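PDB 4A0S: octenoyl-CoA reductase/carboxylase from Streptomyces sp., which catalyses the NADPH-dependent reductive carboxylation of 2-octenoyl-CoA, supplying an unusual extender unit for cinnabaramide polyketide biosynthesis. Local coordinates for residues G100-A103 and T104-D107; V178-A181 and S182-L185. All blocks are in the same frame, centred on the assembly; numbering follows the deposited sequence.

Contact 1 of 2, residues G100-A103 and T104-D107; sequences GGWA and TRHD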
ATOM      1  N   GLY A 100      24.417  26.584   2.172  1.00 19.61           N
ATOM      2  CA  GLY A 100      25.505  27.100   1.368  1.00 19.33           C
ATOM      3  C   GLY A 100      25.201  27.059  -0.120  1.00 18.69           C
ATOM      4  O   GLY A 100      24.071  26.759  -0.541  1.00 17.48           O
ATOM      5  N   GLY A 101      26.219  27.361  -0.915  1.00 18.87           N
ATOM      6  CA  GLY A 101      26.097  27.339  -2.363  1.00 18.43           C
ATOM      7  C   GLY A 101      24.959  28.223  -2.788  1.00 18.04           C
ATOM      8  O   GLY A 101      24.775  29.336  -2.269  1.00 17.91           O
ATOM      9  N   TRP A 102      24.162  27.704  -3.711  1.00 17.42           N
ATOM     10  CA  TRP A 102      23.074  28.477  -4.280  1.00 17.20           C
ATOM     11  C   TRP A 102      22.025  28.865  -3.266  1.00 17.00           C
ATOM     12  O   TRP A 102      21.331  29.861  -3.459  1.00 17.21           O
ATOM     13  CB  TRP A 102      22.450  27.722  -5.434  1.00 16.68           C
ATOM     14  CG  TRP A 102      23.345  27.706  -6.617  1.00 16.92           C
ATOM     15  CD1 TRP A 102      24.112  26.666  -7.055  1.00 17.04           C
ATOM     16  CD2 TRP A 102      23.586  28.801  -7.516  1.00 18.02           C
ATOM     17  NE1 TRP A 102      24.814  27.044  -8.189  1.00 19.20           N
ATOM     18  CE2 TRP A 102      24.512  28.350  -8.486  1.00 18.24           C
ATOM     19  CE3 TRP A 102      23.113  30.119  -7.593  1.00 18.03           C
ATOM     20  CZ2 TRP A 102      24.967  29.169  -9.530  1.00 19.50           C
ATOM     21  CZ3 TRP A 102      23.557  30.932  -8.637  1.00 17.90           C
ATOM     22  CH2 TRP A 102      24.486  30.450  -9.586  1.00 19.95           C
ATOM     23  N   ALA A 103      21.918  28.101  -2.179  1.00 16.83           N
ATOM     24  CA  ALA A 103      20.877  28.376  -1.183  1.00 16.62           C
ATOM     25  C   ALA A 103      21.064  29.712  -0.479  1.00 17.27           C
ATOM     26  O   ALA A 103      20.091  30.281   0.004  1.00 16.71           O
ATOM     27  CB  ALA A 103      20.770  27.250  -0.164  1.00 16.93           C
ATOM     28  N   THR A 104      22.294  30.224  -0.430  1.00 17.80           N
ATOM     29  CA  THR A 104      22.533  31.423   0.390  1.00 19.17           C
ATOM     30  C   THR A 104      21.741  32.614  -0.141  1.00 18.63           C
ATOM     31  O   THR A 104      21.424  33.515   0.602  1.00 19.33           O
ATOM     32  CB  THR A 104      24.037  31.820   0.552  1.00 20.14           C
ATOM     33  OG1 THR A 104      24.489  32.471  -0.632  1.00 23.70           O
ATOM     34  CG2 THR A 104      24.905  30.620   0.843  1.00 20.43           C
ATOM     35  N   ARG A 105      21.410  32.595  -1.429  1.00 18.09           N
ATOM     36  CA  ARG A 105      20.623  33.673  -2.032  1.00 17.92           C
ATOM     37  C   ARG A 105      19.309  33.921  -1.318  1.00 17.73           C
ATOM     38  O   ARG A 105      18.833  35.051  -1.286  1.00 17.65           O
ATOM     39  CB  ARG A 105      20.329  33.397  -3.502  1.00 17.24           C
ATOM     40  CG  ARG A 105      21.551  33.403  -4.428  1.00 17.16           C
ATOM     41  CD  ARG A 105      21.118  32.747  -5.730  1.00 17.14           C
ATOM     42  NE  ARG A 105      20.468  31.465  -5.427  1.00 17.23           N
ATOM     43  CZ  ARG A 105      19.522  30.886  -6.152  1.00 16.00           C
ATOM     44  NH1 ARG A 105      19.073  31.449  -7.270  1.00 16.85           N
ATOM     45  NH2 ARG A 105      19.032  29.727  -5.752  1.00 15.27           N
ATOM     46  N   HIS A 106      18.740  32.868  -0.730  1.00 17.42           N
ATOM     47  CA  HIS A 106      17.449  32.960  -0.066  1.00 17.91           C
ATOM     48  C   HIS A 106      17.454  33.846   1.160  1.00 18.72           C
ATOM     49  O   HIS A 106      16.413  34.371   1.550  1.00 18.95           O
ATOM     50  CB  HIS A 106      16.937  31.568   0.278  1.00 17.21           C
ATOM     51  CG  HIS A 106      16.597  30.799  -0.934  1.00 16.71           C
ATOM     52  ND1 HIS A 106      15.412  30.993  -1.608  1.00 15.94           N
ATOM     53  CD2 HIS A 106      17.330  29.948  -1.681  1.00 15.62           C
ATOM     54  CE1 HIS A 106      15.408  30.242  -2.693  1.00 15.63           C
ATOM     55  NE2 HIS A 106      16.562  29.604  -2.762  1.00 16.60           N
ATOM     56  N   ASP A 107      18.636  34.030   1.732  1.00 19.80           N
ATOM     57  CA  ASP A 107      18.749  34.797   2.954  1.00 21.21           C
ATOM     58  C   ASP A 107      18.970  36.254   2.581  1.00 21.47           C
ATOM     59  O   ASP A 107      20.064  36.678   2.205  1.00 22.21           O
ATOM     60  CB  ASP A 107      19.827  34.208   3.865  1.00 21.71           C
ATOM     61  CG  ASP A 107      20.090  35.054   5.091  1.00 24.39           C
ATOM     62  OD1 ASP A 107      19.240  35.902   5.464  1.00 23.85           O
ATOM     63  OD2 ASP A 107      21.158  34.844   5.694  1.00 25.38           O
TER
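Arg105 folds back over the 3-10 turn it belongs to and grips the carbonyl oxygen of Trp102, three residues earlier. Its CB and CG both run past that oxygen, and the chain then bends about its CG-CD bond (chi3 -51°), which turns the guanidinium back toward the tryptophan. Arg105 CD lies in the plane of the indole at its edge, 3.8 Å from Trp102 CE3. Arg105 NE makes the shortest of its bonds, 2.7 Å to Trp102 O and nearly straight, arriving in the carbonyl plane on a lone pair. NH2 reaches the same oxygen more weakly, as does the backbone N of Arg105. Trp102 CE3 sits over one face of the guanidinium, offset toward its rim, with the two planes 85° apart, so the indole meets it edge-on. Farther out, NH2 forms a salt bridge with Glu64 and NH1 bonds to Glu59 O. Replacing the arginine with an alanine would probably leave Glu64 without its charged mate and Trp102 O without the side-chain bonds that grip it. Trp102 NE1 bonds to Ile126 O of the second subunit. Along the backbone, Thr104 N bonds to Gly101 O and His106 N to Ala103 O. Successive i to i+3 bonds of this kind define a 3-10 helix, here a short one between helix 89-97 and strand 110-112 in the GroES-like part of a medium-chain dehydrogenase/reductase fold.

Contact 2 of 2, residues V178-A181 and S182-L185; sequences VVRA and SQLL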
ATOM      1  N   VAL A 178      11.552  32.938  -8.954  1.00 16.83           N
ATOM      2  CA  VAL A 178      12.659  32.026  -9.206  1.00 16.76           C
ATOM      3  C   VAL A 178      12.238  30.674  -8.648  1.00 16.50           C
ATOM      4  O   VAL A 178      11.846  30.544  -7.481  1.00 16.45           O
ATOM      5  CB  VAL A 178      13.975  32.503  -8.567  1.00 16.94           C
ATOM      6  CG1 VAL A 178      15.058  31.417  -8.671  1.00 16.88           C
ATOM      7  CG2 VAL A 178      14.445  33.793  -9.235  1.00 17.23           C
ATOM      8  N   VAL A 179      12.280  29.670  -9.511  1.00 16.38           N
ATOM      9  CA  VAL A 179      11.783  28.370  -9.124  1.00 16.16           C
ATOM     10  C   VAL A 179      12.752  27.309  -9.563  1.00 16.13           C
ATOM     11  O   VAL A 179      13.473  27.491 -10.528  1.00 16.26           O
ATOM     12  CB  VAL A 179      10.398  28.087  -9.751  1.00 16.06           C
ATOM     13  CG1 VAL A 179       9.461  29.261  -9.512  1.00 16.16           C
ATOM     14  CG2 VAL A 179      10.493  27.819 -11.267  1.00 16.12           C
ATOM     15  N   ARG A 180      12.757  26.189  -8.857  1.00 15.99           N
ATOM     16  CA  ARG A 180      13.459  25.029  -9.363  1.00 15.96           C
ATOM     17  C   ARG A 180      12.639  24.451 -10.511  1.00 15.89           C
ATOM     18  O   ARG A 180      11.419  24.512 -10.501  1.00 15.80           O
ATOM     19  CB  ARG A 180      13.677  23.994  -8.266  1.00 15.88           C
ATOM     20  CG  ARG A 180      14.535  24.527  -7.142  1.00 16.43           C
ATOM     21  CD  ARG A 180      15.181  23.397  -6.355  1.00 17.11           C
ATOM     22  NE  ARG A 180      16.383  23.907  -5.687  1.00 20.30           N
ATOM     23  CZ  ARG A 180      16.911  23.384  -4.585  1.00 20.23           C
ATOM     24  NH1 ARG A 180      16.351  22.326  -4.021  1.00 20.48           N
ATOM     25  NH2 ARG A 180      18.002  23.900  -4.044  1.00 21.92           N
ATOM     26  N   ALA A 181      13.331  23.902 -11.499  1.00 15.98           N
ATOM     27  CA  ALA A 181      12.672  23.370 -12.670  1.00 15.98           C
ATOM     28  C   ALA A 181      11.635  22.308 -12.275  1.00 15.80           C
ATOM     29  O   ALA A 181      10.648  22.108 -12.975  1.00 15.78           O
ATOM     30  CB  ALA A 181      13.691  22.810 -13.619  1.00 16.13           C
ATOM     31  N   SER A 182      11.854  21.653 -11.143  1.00 15.69           N
ATOM     32  CA  SER A 182      10.934  20.614 -10.688  1.00 15.55           C
ATOM     33  C   SER A 182       9.720  21.188  -9.964  1.00 15.46           C
ATOM     34  O   SER A 182       8.936  20.436  -9.364  1.00 15.36           O
ATOM     35  CB  SER A 182      11.654  19.622  -9.784  1.00 15.52           C
ATOM     36  OG  SER A 182      12.206  20.303  -8.680  1.00 15.55           O
ATOM     37  N   GLN A 183       9.569  22.514 -10.031  1.00 15.52           N
ATOM     38  CA  GLN A 183       8.345  23.176  -9.581  1.00 15.49           C
ATOM     39  C   GLN A 183       7.426  23.491 -10.748  1.00 15.56           C
ATOM     40  O   GLN A 183       6.295  23.928 -10.548  1.00 15.56           O
ATOM     41  CB  GLN A 183       8.668  24.487  -8.868  1.00 15.58           C
ATOM     42  CG  GLN A 183       9.440  24.334  -7.583  1.00 15.57           C
ATOM     43  CD  GLN A 183       9.730  25.687  -6.984  1.00 15.71           C
ATOM     44  OE1 GLN A 183      10.866  26.146  -6.980  1.00 15.82           O
ATOM     45  NE2 GLN A 183       8.679  26.364  -6.528  1.00 15.74           N
ATOM     46  N   LEU A 184       7.930  23.274 -11.961  1.00 15.64           N
ATOM     47  CA  LEU A 184       7.243  23.698 -13.177  1.00 15.78           C
ATOM     48  C   LEU A 184       6.372  22.638 -13.804  1.00 15.77           C
ATOM     49  O   LEU A 184       6.798  21.482 -13.966  1.00 15.73           O
ATOM     50  CB  LEU A 184       8.262  24.149 -14.224  1.00 15.95           C
ATOM     51  CG  LEU A 184       8.979  25.450 -13.893  1.00 16.04           C
ATOM     52  CD1 LEU A 184      10.002  25.732 -14.941  1.00 16.24           C
ATOM     53  CD2 LEU A 184       7.982  26.603 -13.836  1.00 16.12           C
ATOM     54  N   LEU A 185       5.175  23.062 -14.205  1.00 15.85           N
ATOM     55  CA  LEU A 185       4.294  22.246 -15.016  1.00 15.92           C
ATOM     56  C   LEU A 185       3.727  23.123 -16.121  1.00 16.16           C
ATOM     57  O   LEU A 185       3.615  24.336 -15.941  1.00 16.23           O
ATOM     58  CB  LEU A 185       3.167  21.670 -14.172  1.00 15.81           C
ATOM     59  CG  LEU A 185       3.597  20.656 -13.113  1.00 15.61           C
ATOM     60  CD1 LEU A 185       2.425  20.333 -12.178  1.00 15.54           C
ATOM     61  CD2 LEU A 185       4.209  19.406 -13.789  1.00 15.64           C
TER
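Gln183 turns its side-chain oxygen back onto the backbone of Arg180, bracing the 3-10 turn that joins strand 176-180 to strand 184-186 in the GroES-like domain. Arg180 N donates to Gln183 OE1 at 2.7 Å, tilted 31° from the amide plane, and in return Gln183 N donates to Arg180 O at 2.8 Å, so the two residues are tied by a reciprocal pair of bonds. With CG beside its own backbone N (chi1 -65°) and the chain extended beyond it, Gln183 lays its amide along Val179, where Gln183 OE1 comes within 3.2 Å of Val179 CA. A further turn bond runs from Leu184 N to Ala181 O, 3.1 Å long. In the second shell Gln183 NE2 bonds to His140 O, which with the OE1 bond holds the amide's rotation; Ser182 OG bonds separately to Glu146. Strand 64-73 pairs with strand 176-180 and strand 136-139 with strand 184-186; Val65 and Val139 each touch both Val179 and Leu184. Between these two side chains, which cross at about a right angle, Val179 CG2 meets Leu184 CD2 at 3.8 Å.

Both contacts are local 3-10 turns within the GroES-like domain, their centres about 17 Å apart, but they sit at different depths. Contact 1 is partly buried, in a loop well out from the chain's centre, and relies on a charged side chain. Contact 2 is wholly buried where two strands of the mixed sheet are joined, and an uncharged amide and aliphatic packing supplement the backbone bonds. Strand 64-73 serves both: its Glu64 pairs with Arg105 of contact 1 and touches Val178 of contact 2. The two contacts also meet directly, where Arg105 NH1 packs 4.3 Å from Val178 CG1, and each touches the second subunit.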